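Local coordinates for protein chitinase (Pyrococcus furiosus, PDB 2CWR) that probably binds chitin through this beta-sandwich domain, the chitin-binding part of a hyperthermophilic enzyme that hydrolyses the polysaccharide, at residues A[41-55]-A[59-72]. Sequence-based numbering, arbitrary orientation.
Sequences VKLAPGATVGSFWSA and EGNGYVIFTPVSWN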
loop_
_atom_site.group_PDB
_atom_site.type_symbol
_atom_site.label_atom_id
_atom_site.label_comp_id
_atom_site.label_asym_id
_atom_site.label_seq_id
_atom_site.Cartn_x
_atom_site.Cartn_y
_atom_site.Cartn_z
ATOM N N VAL A 41 -0.571 -4.674 3.163
ATOM C CA VAL A 41 -1.509 -5.094 2.139
ATOM C C VAL A 41 -1.738 -6.597 2.177
ATOM O O VAL A 41 -0.792 -7.373 2.075
ATOM C CB VAL A 41 -0.992 -4.712 0.734
ATOM C CG1 VAL A 41 -1.915 -5.271 -0.337
ATOM C CG2 VAL A 41 -0.893 -3.192 0.607
ATOM N N LYS A 42 -2.994 -7.003 2.339
ATOM C CA LYS A 42 -3.321 -8.423 2.350
ATOM C C LYS A 42 -3.788 -8.747 0.943
ATOM O O LYS A 42 -4.802 -8.222 0.478
ATOM C CB LYS A 42 -4.429 -8.731 3.361
ATOM C CG LYS A 42 -4.700 -10.227 3.529
ATOM C CD LYS A 42 -5.812 -10.496 4.526
ATOM C CE LYS A 42 -5.926 -11.985 4.842
ATOM N NZ LYS A 42 -6.131 -12.815 3.619
ATOM N N LEU A 43 -3.031 -9.601 0.263
ATOM C CA LEU A 43 -3.333 -9.985 -1.108
ATOM C C LEU A 43 -4.415 -11.053 -1.195
ATOM O O LEU A 43 -4.581 -11.861 -0.281
ATOM C CB LEU A 43 -2.063 -10.502 -1.786
ATOM C CG LEU A 43 -0.889 -9.522 -1.845
ATOM C CD1 LEU A 43 0.380 -10.257 -2.248
ATOM C CD2 LEU A 43 -1.216 -8.408 -2.823
ATOM N N ALA A 44 -5.154 -11.045 -2.297
ATOM C CA ALA A 44 -6.192 -12.042 -2.510
ATOM C C ALA A 44 -5.477 -13.343 -2.860
ATOM O O ALA A 44 -4.296 -13.334 -3.212
ATOM C CB ALA A 44 -7.102 -11.625 -3.652
ATOM N N PRO A 45 -6.181 -14.480 -2.772
ATOM C CA PRO A 45 -5.567 -15.771 -3.093
ATOM C C PRO A 45 -4.922 -15.774 -4.477
ATOM O O PRO A 45 -5.523 -15.315 -5.451
ATOM C CB PRO A 45 -6.744 -16.740 -3.005
ATOM C CG PRO A 45 -7.604 -16.125 -1.957
ATOM C CD PRO A 45 -7.580 -14.661 -2.342
ATOM N N GLY A 46 -3.692 -16.276 -4.554
ATOM C CA GLY A 46 -2.991 -16.350 -5.825
ATOM C C GLY A 46 -2.499 -15.044 -6.424
ATOM O O GLY A 46 -1.983 -15.030 -7.543
ATOM N N ALA A 47 -2.647 -13.946 -5.691
ATOM C CA ALA A 47 -2.210 -12.643 -6.188
ATOM C C ALA A 47 -0.790 -12.309 -5.736
ATOM O O ALA A 47 -0.372 -12.683 -4.642
ATOM C CB ALA A 47 -3.176 -11.561 -5.719
ATOM N N THR A 48 -0.057 -11.603 -6.591
ATOM C CA THR A 48 1.314 -11.196 -6.290
ATOM C C THR A 48 1.570 -9.793 -6.837
ATOM O O THR A 48 0.918 -9.361 -7.789
ATOM C CB THR A 48 2.337 -12.149 -6.933
ATOM O OG1 THR A 48 2.179 -12.123 -8.355
ATOM C CG2 THR A 48 2.141 -13.568 -6.423
ATOM N N VAL A 49 2.531 -9.089 -6.241
ATOM C CA VAL A 49 2.867 -7.736 -6.680
ATOM C C VAL A 49 3.840 -7.767 -7.859
ATOM O O VAL A 49 4.932 -8.329 -7.762
ATOM C CB VAL A 49 3.489 -6.921 -5.525
ATOM C CG1 VAL A 49 3.876 -5.522 -6.013
ATOM C CG2 VAL A 49 2.500 -6.825 -4.374
ATOM N N GLY A 50 3.429 -7.162 -8.971
ATOM C CA GLY A 50 4.251 -7.129 -10.168
ATOM C C GLY A 50 5.302 -6.033 -10.190
ATOM O O GLY A 50 6.398 -6.232 -10.707
ATOM N N SER A 51 4.962 -4.867 -9.650
ATOM C CA SER A 51 5.893 -3.748 -9.596
ATOM C C SER A 51 5.362 -2.734 -8.597
ATOM O O SER A 51 4.210 -2.821 -8.162
ATOM C CB SER A 51 6.041 -3.089 -10.975
ATOM O OG SER A 51 4.818 -2.528 -11.421
ATOM N N PHE A 52 6.208 -1.779 -8.228
ATOM C CA PHE A 52 5.815 -0.746 -7.278
ATOM C C PHE A 52 6.744 0.454 -7.427
ATOM O O PHE A 52 7.789 0.366 -8.082
ATOM C CB PHE A 52 5.874 -1.286 -5.841
ATOM C CG PHE A 52 7.222 -1.823 -5.450
ATOM C CD1 PHE A 52 7.637 -3.082 -5.878
ATOM C CD2 PHE A 52 8.102 -1.045 -4.700
ATOM C CE1 PHE A 52 8.912 -3.560 -5.570
ATOM C CE2 PHE A 52 9.378 -1.513 -4.389
ATOM C CZ PHE A 52 9.783 -2.773 -4.826
ATOM N N TRP A 53 6.360 1.574 -6.828
ATOM C CA TRP A 53 7.167 2.786 -6.909
ATOM C C TRP A 53 6.977 3.696 -5.704
ATOM O O TRP A 53 5.935 3.660 -5.038
ATOM C CB TRP A 53 6.824 3.547 -8.198
ATOM C CG TRP A 53 5.353 3.820 -8.363
ATOM C CD1 TRP A 53 4.658 4.908 -7.907
ATOM C CD2 TRP A 53 4.394 2.972 -9.003
ATOM N NE1 TRP A 53 3.326 4.785 -8.226
ATOM C CE2 TRP A 53 3.137 3.607 -8.899
ATOM C CE3 TRP A 53 4.477 1.734 -9.656
ATOM C CZ2 TRP A 53 1.967 3.045 -9.422
ATOM C CZ3 TRP A 53 3.312 1.175 -10.176
ATOM C CH2 TRP A 53 2.074 1.833 -10.054
ATOM N N SER A 54 8.001 4.502 -5.436
ATOM C CA SER A 54 8.011 5.460 -4.329
ATOM C C SER A 54 7.981 4.794 -2.966
ATOM O O SER A 54 7.646 5.426 -1.964
ATOM C CB SER A 54 6.834 6.425 -4.457
ATOM O OG SER A 54 6.888 7.107 -5.697
ATOM N N ALA A 55 8.353 3.521 -2.929
ATOM C CA ALA A 55 8.357 2.780 -1.678
ATOM C C ALA A 55 9.240 1.543 -1.766
ATOM O O ALA A 55 9.662 1.138 -2.850
ATOM C CB ALA A 55 6.931 2.370 -1.322
ATOM N N GLU A 59 7.659 -8.710 1.248
ATOM C CA GLU A 59 6.573 -9.621 0.926
ATOM C C GLU A 59 6.735 -10.981 1.595
ATOM O O GLU A 59 7.847 -11.501 1.723
ATOM C CB GLU A 59 6.508 -9.774 -0.600
ATOM C CG GLU A 59 5.139 -10.091 -1.167
ATOM C CD GLU A 59 5.060 -9.861 -2.674
ATOM O OE1 GLU A 59 3.981 -10.106 -3.262
ATOM O OE2 GLU A 59 6.074 -9.429 -3.272
ATOM N N GLY A 60 5.611 -11.539 2.031
ATOM C CA GLY A 60 5.605 -12.838 2.678
ATOM C C GLY A 60 4.374 -13.607 2.234
ATOM O O GLY A 60 3.782 -13.288 1.201
ATOM N N ASN A 61 3.979 -14.611 3.008
ATOM C CA ASN A 61 2.808 -15.418 2.670
ATOM C C ASN A 61 1.520 -14.597 2.606
ATOM O O ASN A 61 0.908 -14.303 3.633
ATOM C CB ASN A 61 2.634 -16.552 3.688
ATOM C CG ASN A 61 3.783 -17.544 3.664
ATOM O OD1 ASN A 61 3.771 -18.540 4.390
ATOM N ND2 ASN A 61 4.782 -17.277 2.830
ATOM N N GLY A 62 1.119 -14.226 1.393
ATOM C CA GLY A 62 -0.103 -13.460 1.207
ATOM C C GLY A 62 -0.135 -12.057 1.792
ATOM O O GLY A 62 -1.182 -11.412 1.797
ATOM N N TYR A 63 1.001 -11.576 2.283
ATOM C CA TYR A 63 1.064 -10.238 2.861
ATOM C C TYR A 63 2.181 -9.417 2.239
ATOM O O TYR A 63 3.220 -9.953 1.857
ATOM C CB TYR A 63 1.277 -10.315 4.375
ATOM C CG TYR A 63 0.001 -10.432 5.180
ATOM C CD1 TYR A 63 -0.940 -9.401 5.187
ATOM C CD2 TYR A 63 -0.264 -11.570 5.943
ATOM C CE1 TYR A 63 -2.114 -9.498 5.937
ATOM C CE2 TYR A 63 -1.435 -11.677 6.696
ATOM C CZ TYR A 63 -2.354 -10.638 6.689
ATOM O OH TYR A 63 -3.508 -10.739 7.433
ATOM N N VAL A 64 1.956 -8.113 2.132
ATOM C CA VAL A 64 2.954 -7.212 1.576
ATOM C C VAL A 64 3.011 -5.987 2.474
ATOM O O VAL A 64 1.978 -5.485 2.915
ATOM C CB VAL A 64 2.587 -6.762 0.145
ATOM C CG1 VAL A 64 3.684 -5.869 -0.418
ATOM C CG2 VAL A 64 2.379 -7.973 -0.741
ATOM N N ILE A 65 4.219 -5.515 2.751
ATOM C CA ILE A 65 4.398 -4.345 3.596
ATOM C C ILE A 65 5.166 -3.298 2.813
ATOM O O ILE A 65 6.273 -3.553 2.343
ATOM C CB ILE A 65 5.197 -4.686 4.877
ATOM C CG1 ILE A 65 4.462 -5.764 5.677
ATOM C CG2 ILE A 65 5.392 -3.432 5.721
ATOM C CD1 ILE A 65 5.213 -6.217 6.906
ATOM N N PHE A 66 4.569 -2.121 2.666
ATOM C CA PHE A 66 5.218 -1.032 1.955
ATOM C C PHE A 66 5.686 0.019 2.951
ATOM O O PHE A 66 4.972 0.359 3.893
ATOM C CB PHE A 66 4.252 -0.395 0.951
ATOM C CG PHE A 66 3.997 -1.237 -0.263
ATOM C CD1 PHE A 66 4.992 -1.414 -1.221
ATOM C CD2 PHE A 66 2.762 -1.857 -0.452
ATOM C CE1 PHE A 66 4.764 -2.196 -2.352
ATOM C CE2 PHE A 66 2.522 -2.644 -1.580
ATOM C CZ PHE A 66 3.523 -2.813 -2.532
ATOM N N THR A 67 6.903 0.506 2.740
ATOM C CA THR A 67 7.496 1.535 3.582
ATOM C C THR A 67 8.055 2.604 2.650
ATOM O O THR A 67 8.362 2.329 1.491
ATOM C CB THR A 67 8.608 0.955 4.464
ATOM O OG1 THR A 67 9.507 0.187 3.657
ATOM C CG2 THR A 67 8.003 0.067 5.553
ATOM N N PRO A 68 8.208 3.837 3.145
ATOM C CA PRO A 68 8.722 4.905 2.288
ATOM C C PRO A 68 10.197 4.945 1.952
ATOM O O PRO A 68 11.044 4.507 2.729
ATOM C CB PRO A 68 8.306 6.166 3.036
ATOM C CG PRO A 68 8.455 5.742 4.471
ATOM C CD PRO A 68 7.815 4.362 4.465
ATOM N N VAL A 69 10.488 5.469 0.768
ATOM C CA VAL A 69 11.861 5.684 0.364
ATOM C C VAL A 69 12.137 7.019 1.075
ATOM O O VAL A 69 11.199 7.717 1.462
ATOM C CB VAL A 69 12.000 5.817 -1.168
ATOM C CG1 VAL A 69 11.865 4.441 -1.813
ATOM C CG2 VAL A 69 10.947 6.763 -1.715
ATOM N N SER A 70 13.407 7.368 1.251
ATOM C CA SER A 70 13.795 8.579 1.983
ATOM C C SER A 70 12.992 9.874 1.821
ATOM O O SER A 70 12.703 10.542 2.812
ATOM C CB SER A 70 15.277 8.886 1.727
ATOM O OG SER A 70 15.503 9.254 0.380
ATOM N N TRP A 71 12.631 10.229 0.594
ATOM C CA TRP A 71 11.907 11.478 0.339
ATOM C C TRP A 71 10.382 11.424 0.434
ATOM O O TRP A 71 9.712 12.450 0.295
ATOM C CB TRP A 71 12.262 11.993 -1.056
ATOM C CG TRP A 71 11.974 10.986 -2.139
ATOM C CD1 TRP A 71 12.851 10.088 -2.677
ATOM C CD2 TRP A 71 10.707 10.730 -2.765
ATOM N NE1 TRP A 71 12.213 9.290 -3.596
ATOM C CE2 TRP A 71 10.897 9.661 -3.670
ATOM C CE3 TRP A 71 9.431 11.299 -2.647
ATOM C CZ2 TRP A 71 9.855 9.147 -4.453
ATOM C CZ3 TRP A 71 8.394 10.786 -3.426
ATOM C CH2 TRP A 71 8.616 9.720 -4.317
ATOM N N ASN A 72 9.835 10.243 0.685
ATOM C CA ASN A 72 8.387 10.066 0.713
ATOM C C ASN A 72 7.788 9.853 2.106
ATOM O O ASN A 72 6.960 8.962 2.290
ATOM C CB ASN A 72 8.050 8.867 -0.181
ATOM C CG ASN A 72 6.621 8.871 -0.666
ATOM O OD1 ASN A 72 6.125 7.854 -1.159
ATOM N ND2 ASN A 72 5.954 10.011 -0.556
HETATM O O HOH W 1 -3.835 -13.039 2.199
HETATM O O HOH W 2 5.641 -10.564 -6.201
#
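With CG anti to the backbone N (chi1 -173°) and the chain straight as far as CE, Lys42 sends its methylenes obliquely across the Tyr63 ring, CB lying 3.5 Å from Tyr63 CE1 and CD near Tyr63 OH. Only the last torsion bends, and NZ donates to a water that also lies within hydrogen-bonding distance of Leu43 O and Gly62 O, while Glu92 on strand 91-98 supplies its salt bridge. Shortening the chain to an alanine here would probably leave Glu92 without this partner and the Tyr63 ring less held. Beneath, strands 41-43 and 63-68 pair antiparallel: Val41 N bonds Val64 O at 2.7 Å, nearly straight, Val64 N answers to Val41 O, and Leu43 N reaches Gly62 O. On the other face, Leu43 CD1 presses tightly on Val64 CG2 (3.4 Å), and Val49 CG2, from the opposing sheet, meets the same methyl at 3.8 Å. Next along, the Phe66 ring takes Val41 CG2 at its edge (4.0 Å to CD2), Phe52 CB approaches CE1, and Phe81 stacks on it. Val49 N donates a weak, long bond (3.5 Å) to Glu59 OE1, while Glu59 OE2 pairs with Lys57. Here, then, apolar side chains of the two sheets meet inside the sandwich, with charged and water-mediated links kept toward the margins.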